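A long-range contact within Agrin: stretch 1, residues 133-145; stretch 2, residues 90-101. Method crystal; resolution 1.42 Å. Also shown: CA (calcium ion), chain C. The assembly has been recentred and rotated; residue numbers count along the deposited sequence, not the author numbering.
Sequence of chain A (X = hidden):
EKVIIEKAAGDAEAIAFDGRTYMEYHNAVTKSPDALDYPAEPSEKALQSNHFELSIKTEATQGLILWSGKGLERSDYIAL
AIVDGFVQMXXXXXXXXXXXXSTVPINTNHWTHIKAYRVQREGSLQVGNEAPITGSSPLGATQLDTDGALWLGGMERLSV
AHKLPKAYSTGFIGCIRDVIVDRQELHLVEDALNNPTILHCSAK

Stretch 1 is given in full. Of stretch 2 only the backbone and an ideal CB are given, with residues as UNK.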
ATOM      1  N   ILE A 133       3.224 -15.521  -2.644  1.00 10.66           N
ATOM      2  CA  ILE A 133       4.655 -15.288  -2.734  1.00 10.97           C
ATOM      3  C   ILE A 133       5.116 -14.987  -1.325  1.00 10.94           C
ATOM      4  O   ILE A 133       4.550 -14.109  -0.671  1.00 11.24           O
ATOM      5  CB  ILE A 133       4.949 -14.065  -3.621  1.00 11.44           C
ATOM      6  CG1 ILE A 133       4.330 -14.246  -5.008  1.00 12.85           C
ATOM      7  CG2 ILE A 133       6.454 -13.806  -3.699  1.00 11.66           C
ATOM      8  CD1 ILE A 133       4.938 -15.338  -5.818  1.00 14.11           C
ATOM      9  N   THR A 134       6.139 -15.691  -0.851  1.00 10.89           N
ATOM     10  CA  THR A 134       6.652 -15.452   0.491  1.00 11.16           C
ATOM     11  C   THR A 134       8.132 -15.138   0.462  1.00 11.31           C
ATOM     12  O   THR A 134       8.841 -15.454  -0.496  1.00 12.14           O
ATOM     13  CB  THR A 134       6.415 -16.665   1.417  1.00 11.11           C
ATOM     14  OG1 THR A 134       7.103 -17.813   0.905  1.00 12.11           O
ATOM     15  CG2 THR A 134       4.946 -17.064   1.446  1.00 11.36           C
ATOM     16  N   GLY A 135       8.598 -14.524   1.536  1.00 10.85           N
ATOM     17  CA  GLY A 135       9.992 -14.165   1.669  1.00 10.84           C
ATOM     18  C   GLY A 135      10.156 -13.396   2.954  1.00 10.50           C
ATOM     19  O   GLY A 135       9.162 -13.003   3.572  1.00 11.53           O
ATOM     20  N   SER A 136      11.397 -13.176   3.358  1.00 10.07           N
ATOM     21  CA  SER A 136      11.676 -12.464   4.590  1.00  9.87           C
ATOM     22  C   SER A 136      12.756 -11.410   4.409  1.00  9.47           C
ATOM     23  O   SER A 136      13.697 -11.586   3.629  1.00  9.51           O
ATOM     24  CB  SER A 136      12.104 -13.450   5.679  1.00  9.97           C
ATOM     25  OG  SER A 136      11.052 -14.349   5.983  1.00 11.18           O
ATOM     26  N   SER A 137      12.608 -10.306   5.132  1.00  9.30           N
ATOM     27  CA  SER A 137      13.625  -9.268   5.153  1.00  9.13           C
ATOM     28  C   SER A 137      14.799  -9.812   5.970  1.00  8.99           C
ATOM     29  O   SER A 137      14.640 -10.772   6.726  1.00  8.87           O
ATOM     30  CB  SER A 137      13.060  -7.969   5.741  1.00  9.21           C
ATOM     31  OG  SER A 137      12.441  -8.198   6.997  1.00  9.29           O
ATOM     32  N   PRO A 138      15.984  -9.237   5.802  1.00  8.98           N
ATOM     33  CA  PRO A 138      17.175  -9.743   6.486  1.00  9.26           C
ATOM     34  C   PRO A 138      17.073  -9.803   7.997  1.00  9.16           C
ATOM     35  O   PRO A 138      16.380  -9.006   8.632  1.00  8.71           O
ATOM     36  CB  PRO A 138      18.255  -8.748   6.074  1.00  9.22           C
ATOM     37  CG  PRO A 138      17.797  -8.249   4.767  1.00  9.28           C
ATOM     38  CD  PRO A 138      16.309  -8.115   4.907  1.00  9.22           C
ATOM     39  N   LEU A 139      17.778 -10.778   8.557  1.00  9.39           N
ATOM     40  CA  LEU A 139      17.823 -10.976   9.989  1.00  9.87           C
ATOM     41  C   LEU A 139      18.209  -9.676  10.673  1.00  9.76           C
ATOM     42  O   LEU A 139      19.121  -8.972  10.235  1.00  9.70           O
ATOM     43  CB  LEU A 139      18.833 -12.076  10.331  1.00 10.12           C
ATOM     44  CG  LEU A 139      18.931 -12.472  11.802  1.00 11.39           C
ATOM     45  CD1 LEU A 139      17.676 -13.218  12.240  1.00 11.58           C
ATOM     46  CD2 LEU A 139      20.167 -13.313  12.040  1.00 12.22           C
ATOM     47  N   GLY A 140      17.501  -9.372  11.752  1.00  9.83           N
ATOM     48  CA  GLY A 140      17.741  -8.177  12.531  1.00 10.07           C
ATOM     49  C   GLY A 140      16.421  -7.574  12.969  1.00 10.22           C
ATOM     50  O   GLY A 140      15.750  -8.092  13.867  1.00 11.46           O
ATOM     51  N   ALA A 141      16.033  -6.488  12.316  1.00 10.25           N
ATOM     52  CA  ALA A 141      14.795  -5.786  12.648  1.00  9.92           C
ATOM     53  C   ALA A 141      13.552  -6.601  12.280  1.00  9.90           C
ATOM     54  O   ALA A 141      13.518  -7.264  11.242  1.00 10.07           O
ATOM     55  CB  ALA A 141      14.764  -4.432  11.954  1.00 10.08           C
ATOM     56  N   THR A 142      12.533  -6.534  13.137  1.00  9.61           N
ATOM     57  CA  THR A 142      11.288  -7.275  12.943  1.00  9.48           C
ATOM     58  C   THR A 142      10.069  -6.387  13.051  1.00  9.26           C
ATOM     59  O   THR A 142       8.956  -6.833  12.799  1.00  9.24           O
ATOM     60  CB  THR A 142      11.127  -8.367  14.012  1.00  9.42           C
ATOM     61  OG1 THR A 142      10.912  -7.766  15.298  1.00  9.51           O
ATOM     62  CG2 THR A 142      12.391  -9.177  14.169  1.00  9.13           C
ATOM     63  N   GLN A 143      10.282  -5.140  13.452  1.00  9.36           N
ATOM     64  CA  GLN A 143       9.179  -4.225  13.700  1.00  9.50           C
ATOM     65  C   GLN A 143       9.223  -3.032  12.761  1.00  9.55           C
ATOM     66  O   GLN A 143      10.294  -2.531  12.426  1.00  9.31           O
ATOM     67  CB  GLN A 143       9.230  -3.751  15.154  1.00  9.70           C
ATOM     68  CG  GLN A 143       9.055  -4.889  16.160  1.00 10.03           C
ATOM     69  CD  GLN A 143       9.709  -4.622  17.502  1.00 11.13           C
ATOM     70  OE1 GLN A 143      10.241  -3.539  17.744  1.00 12.28           O
ATOM     71  NE2 GLN A 143       9.668  -5.616  18.383  1.00 11.16           N
ATOM     72  N   LEU A 144       8.051  -2.593  12.328  1.00  9.76           N
ATOM     73  CA  LEU A 144       7.947  -1.430  11.470  1.00  9.97           C
ATOM     74  C   LEU A 144       7.650  -0.237  12.358  1.00  9.74           C
ATOM     75  O   LEU A 144       6.569  -0.136  12.937  1.00  9.41           O
ATOM     76  CB  LEU A 144       6.858  -1.630  10.421  1.00 10.42           C
ATOM     77  CG  LEU A 144       7.043  -0.769   9.170  1.00 11.96           C
ATOM     78  CD1 LEU A 144       6.266  -1.349   7.995  1.00 12.33           C
ATOM     79  CD2 LEU A 144       6.650   0.677   9.428  1.00 13.03           C
ATOM     80  N   ASP A 145       8.634   0.639  12.491  1.00  9.72           N
ATOM     81  CA  ASP A 145       8.503   1.823  13.321  1.00  9.72           C
ATOM     82  C   ASP A 145       7.849   2.929  12.515  1.00  9.93           C
ATOM     83  O   ASP A 145       8.410   3.415  11.537  1.00  9.71           O
ATOM     84  CB  ASP A 145       9.869   2.255  13.835  1.00  9.83           C
ATOM     85  CG  ASP A 145      10.551   1.168  14.617  1.00 10.44           C
ATOM     86  OD1 ASP A 145       9.974   0.709  15.623  1.00 11.62           O
ATOM     87  OD2 ASP A 145      11.653   0.689  14.280  1.00 11.41           O
ATOM     88  N   UNK A  90       7.195  -4.338  -0.805  1.00  9.53           N
ATOM     89  CA  UNK A  90       8.542  -4.035  -0.388  1.00  9.47           C
ATOM     90  C   UNK A  90       8.477  -3.455   1.008  1.00  8.99           C
ATOM     91  O   UNK A  90       7.599  -2.657   1.302  1.00  8.95           O
ATOM     92  CB  UNK A  90       9.229  -3.076  -1.362  1.00  9.47           C
ATOM     93  N   UNK A  91       9.374  -3.890   1.882  1.00  8.28           N
ATOM     94  CA  UNK A  91       9.476  -3.287   3.200  1.00  8.36           C
ATOM     95  C   UNK A  91      10.904  -3.305   3.703  1.00  8.15           C
ATOM     96  O   UNK A  91      11.694  -4.186   3.365  1.00  8.26           O
ATOM     97  CB  UNK A  91       8.561  -4.010   4.191  1.00  8.36           C
ATOM     98  N   UNK A  92      11.227  -2.281   4.478  1.00  7.91           N
ATOM     99  CA  UNK A  92      12.515  -2.141   5.134  1.00  7.60           C
ATOM    100  C   UNK A  92      12.162  -1.796   6.567  1.00  7.72           C
ATOM    101  O   UNK A  92      11.483  -0.802   6.814  1.00  7.54           O
ATOM    102  CB  UNK A  92      13.409  -1.088   4.476  1.00  7.60           C
ATOM    103  N   UNK A  93      12.582  -2.649   7.491  1.00  8.00           N
ATOM    104  CA  UNK A  93      12.280  -2.501   8.910  1.00  8.29           C
ATOM    105  C   UNK A  93      13.492  -1.985   9.679  1.00  8.55           C
ATOM    106  O   UNK A  93      13.439  -1.842  10.902  1.00  8.91           O
ATOM    107  CB  UNK A  93      11.813  -3.835   9.496  1.00  8.29           C
ATOM    108  N   UNK A  94      14.575  -1.706   8.961  1.00  8.93           N
ATOM    109  CA  UNK A  94      15.807  -1.245   9.571  1.00  8.96           C
ATOM    110  C   UNK A  94      16.998  -2.169   9.355  1.00  9.02           C
ATOM    111  O   UNK A  94      18.076  -1.913   9.895  1.00  9.77           O
ATOM    112  CB  UNK A  94      15.584  -1.055  11.073  1.00  8.96           C
ATOM    113  N   UNK A  95      16.807  -3.230   8.571  1.00  9.00           N
ATOM    114  CA  UNK A  95      17.876  -4.181   8.264  1.00  9.00           C
ATOM    115  C   UNK A  95      17.939  -4.442   6.766  1.00  9.05           C
ATOM    116  O   UNK A  95      18.366  -5.512   6.335  1.00  9.07           O
ATOM    117  CB  UNK A  95      17.667  -5.493   9.022  1.00  9.00           C
ATOM    118  N   UNK A  96      17.525  -3.440   5.990  1.00  8.75           N
ATOM    119  CA  UNK A  96      17.505  -3.482   4.524  1.00  8.78           C
ATOM    120  C   UNK A  96      16.207  -4.096   3.984  1.00  8.88           C
ATOM    121  O   UNK A  96      15.551  -4.894   4.651  1.00  8.32           O
ATOM    122  CB  UNK A  96      18.707  -4.276   4.008  1.00  8.78           C
ATOM    123  N   UNK A  97      15.794  -3.655   2.803  1.00  9.14           N
ATOM    124  CA  UNK A  97      14.533  -4.115   2.220  1.00  9.42           C
ATOM    125  C   UNK A  97      14.508  -5.519   1.635  1.00  9.44           C
ATOM    126  O   UNK A  97      15.533  -6.132   1.331  1.00  9.87           O
ATOM    127  CB  UNK A  97      14.126  -3.138   1.115  1.00  9.42           C
ATOM    128  N   UNK A  98      13.285  -6.010   1.502  1.00  9.35           N
ATOM    129  CA  UNK A  98      12.998  -7.238   0.791  1.00  9.70           C
ATOM    130  C   UNK A  98      11.895  -6.895  -0.198  1.00  9.70           C
ATOM    131  O   UNK A  98      11.098  -5.983   0.039  1.00  9.38           O
ATOM    132  CB  UNK A  98      12.596  -8.373   1.735  1.00  9.70           C
ATOM    133  N   UNK A  99      11.862  -7.616  -1.313  1.00  9.86           N
ATOM    134  CA  UNK A  99      10.825  -7.441  -2.315  1.00 10.53           C
ATOM    135  C   UNK A  99      10.150  -8.784  -2.565  1.00 10.30           C
ATOM    136  O   UNK A  99      10.827  -9.802  -2.752  1.00 10.62           O
ATOM    137  CB  UNK A  99      11.402  -6.867  -3.610  1.00 10.53           C
ATOM    138  N   UNK A 100       8.821  -8.780  -2.544  1.00  9.89           N
ATOM    139  CA  UNK A 100       8.020  -9.957  -2.862  1.00  9.79           C
ATOM    140  C   UNK A 100       7.254  -9.592  -4.115  1.00  9.77           C
ATOM    141  O   UNK A 100       6.465  -8.653  -4.099  1.00  9.80           O
ATOM    142  CB  UNK A 100       7.090 -10.363  -1.717  1.00  9.79           C
ATOM    143  N   UNK A 101       7.477 -10.338  -5.191  1.00  9.26           N
ATOM    144  CA  UNK A 101       6.903 -10.010  -6.487  1.00  9.54           C
ATOM    145  C   UNK A 101       5.886 -11.030  -6.976  1.00  9.29           C
ATOM    146  O   UNK A 101       6.168 -12.228  -7.060  1.00  9.84           O
ATOM    147  CB  UNK A 101       8.021  -9.873  -7.522  1.00  9.54           C
TER
HETATM  148 CA    CA C 701      12.059  -1.017  12.565  1.00 19.31          CA

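At position 90 nothing of stretch 1 lies within 5.5 Å of the ideal CB, so this contact sets no preference; the residue is Met90. Position 91 points its CA-to-CB bond toward stretch 1, but the nearest atom, Leu144 CD1, is 5.2 Å from the ideal CB. That gap suits a long or aromatic side chain able to reach the 135-137 segment. Tyr91 fills it: its ring brings CE1 to 3.5 Å from Ser137 OG, which sits at the ring edge, and its hydroxyl, hydrogen-bonded elsewhere in the structure, ends near Gly135.

Position 92 points away, before a turn whose amides need acceptors; Asp, Asn or Ser would serve. Asp92 OD2 accepts a hydrogen bond from the backbone N of residue 94 at 2.9 Å. A weak one reaches Asp92 OD2 from Lys96 N at 3.1 Å.

At position 93 the backbone carbonyl is committed to the calcium, with O 2.3 Å from the ion, as is Gln143 O on stretch 1, also at 2.3 Å; Asp145 OD2 joins them at 2.5 Å. The ideal CB lies 3.9 Å from Ala141 CB and faces toward a hollow lined by Ala141, Thr142 and Leu144, where a medium-sized apolar residue such as Leu, Ile or Met is plausible. Leu93 has the largest area covered by the other stretch: CB lies 3.8 Å from Ala141 CB, CD2 lies 3.8 Å from Leu144 CB, and CD1 approaches Ser137 OG. The metal and this apolar cluster thus tie the turn at 93 to the 141-145 segment.

Position 94 has phi/psi of 118/4, where a CB would be jammed against the preceding carbonyl O. Glycine is called for, and Gly94 is found.

Position 95 faces the Ala141 amide, with the ideal CB 3.8 Å from Ala141 N. A short acceptor is favoured: Ser or Thr, perhaps Asp. Ser95 OG accepts a hydrogen bond from Ala141 N at 2.8 Å and a nearly straight 170°, the only hydrogen bond directly between the stretches.

Position 96 has phi/psi of 87/150, most comfortable for Gly, though other residues can be held there. CB points sideways, 4.1 Å from Pro138 CG, with open space beyond. Lys96 brushes Pro138 with its CB and leads its end away. Position 97 points away and tolerates much; Pro97 fits its phi of -75°.

Position 98 turns toward stretch 1, its ideal CB 3.7 Å from Ser137 CA, so a compact beta-branched residue such as Val, Ile or Thr suits. Val98 sets CG1 3.9 Å from Ser137 CB and CG2 3.5 Å from Ser136 O. Stretch 1 sets no preference at 99, which is out of reach; Val99 occupies it.

Position 100 points toward Ile133 CG2, 4.0 Å from the ideal CB, favouring an aliphatic chain. Leu100 lays CD2 3.5 Å from Ile133 O and 3.8 Å from Gly135 N. Position 101 points away, so a long or polar chain is possible; Arg101 bonds elsewhere in the structure, while its carbonyl O lies 3.4 Å from Ile133 CG1.

Stretch 2 90-101: MYDLGSKPVVLR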
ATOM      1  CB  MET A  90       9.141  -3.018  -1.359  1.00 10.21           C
ATOM      2  CG  MET A  90      10.550  -2.622  -1.094  1.00 11.79           C
ATOM      3  SD  MET A  90      11.170  -1.694  -2.520  1.00 16.86           S
ATOM      4  CE  MET A  90      12.883  -1.985  -2.327  1.00 15.77           C
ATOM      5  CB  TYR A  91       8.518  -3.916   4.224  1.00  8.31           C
ATOM      6  CG  TYR A  91       8.557  -5.424   4.359  1.00  8.77           C
ATOM      7  CD1 TYR A  91       9.402  -6.049   5.278  1.00  8.05           C
ATOM      8  CD2 TYR A  91       7.721  -6.221   3.595  1.00  9.84           C
ATOM      9  CE1 TYR A  91       9.416  -7.433   5.412  1.00  8.91           C
ATOM     10  CE2 TYR A  91       7.732  -7.597   3.715  1.00 10.14           C
ATOM     11  CZ  TYR A  91       8.576  -8.200   4.622  1.00 10.02           C
ATOM     12  OH  TYR A  91       8.557  -9.576   4.718  1.00 10.42           O
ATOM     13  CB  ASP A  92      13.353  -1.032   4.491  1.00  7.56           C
ATOM     14  CG  ASP A  92      14.779  -0.988   5.020  1.00  7.10           C
ATOM     15  OD1 ASP A  92      15.648  -0.362   4.366  1.00  7.13           O
ATOM     16  OD2 ASP A  92      15.111  -1.545   6.081  1.00  8.10           O
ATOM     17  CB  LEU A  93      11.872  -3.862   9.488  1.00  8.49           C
ATOM     18  CG  LEU A  93      10.779  -4.629   8.743  1.00  8.80           C
ATOM     19  CD1 LEU A  93      10.513  -5.968   9.417  1.00  8.50           C
ATOM     20  CD2 LEU A  93       9.496  -3.820   8.681  1.00  9.16           C
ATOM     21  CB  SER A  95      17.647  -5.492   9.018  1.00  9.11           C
ATOM     22  OG  SER A  95      17.758  -5.296  10.416  1.00 10.04           O
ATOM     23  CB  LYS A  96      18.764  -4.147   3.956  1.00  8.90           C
ATOM     24  CG  LYS A  96      20.026  -3.538   4.536  1.00  9.15           C
ATOM     25  CD  LYS A  96      21.052  -3.223   3.469  1.00  8.96           C
ATOM     26  CE  LYS A  96      22.248  -2.490   4.056  1.00  8.43           C
ATOM     27  NZ  LYS A  96      22.995  -3.292   5.058  1.00  8.42           N
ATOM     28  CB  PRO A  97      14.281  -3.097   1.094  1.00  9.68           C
ATOM     29  CG  PRO A  97      15.195  -1.975   1.366  1.00 11.42           C
ATOM     30  CD  PRO A  97      16.406  -2.591   1.987  1.00  9.23           C
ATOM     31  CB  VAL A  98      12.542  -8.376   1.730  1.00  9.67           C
ATOM     32  CG1 VAL A  98      11.196  -8.069   2.346  1.00 10.31           C
ATOM     33  CG2 VAL A  98      12.491  -9.713   0.992  1.00  9.74           C
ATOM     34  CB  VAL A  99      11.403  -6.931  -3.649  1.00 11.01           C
ATOM     35  CG1 VAL A  99      10.346  -6.951  -4.738  1.00 11.60           C
ATOM     36  CG2 VAL A  99      11.968  -5.541  -3.481  1.00 12.79           C
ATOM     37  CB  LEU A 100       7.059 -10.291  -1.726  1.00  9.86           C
ATOM     38  CG  LEU A 100       7.684 -10.961  -0.500  1.00 11.04           C
ATOM     39  CD1 LEU A 100       8.572 -10.025   0.273  1.00 11.81           C
ATOM     40  CD2 LEU A 100       6.603 -11.493   0.410  1.00 11.69           C
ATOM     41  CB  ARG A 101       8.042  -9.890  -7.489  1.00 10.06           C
ATOM     42  CG  ARG A 101       7.689  -9.242  -8.786  1.00 10.55           C
ATOM     43  CD  ARG A 101       8.927  -8.807  -9.545  1.00 11.51           C
ATOM     44  NE  ARG A 101       8.625  -8.447 -10.918  1.00 11.53           N
ATOM     45  CZ  ARG A 101       8.082  -7.299 -11.288  1.00 11.72           C
ATOM     46  NH1 ARG A 101       7.842  -7.076 -12.567  1.00 11.42           N
ATOM     47  NH2 ARG A 101       7.776  -6.377 -10.388  1.00 12.13           N
TER
HETATM   48  O   HOH W   1      14.014   0.922  12.099  1.00 22.62           O
HETATM   49  O   HOH W   2      13.163  -2.030  14.435  1.00 14.97           O
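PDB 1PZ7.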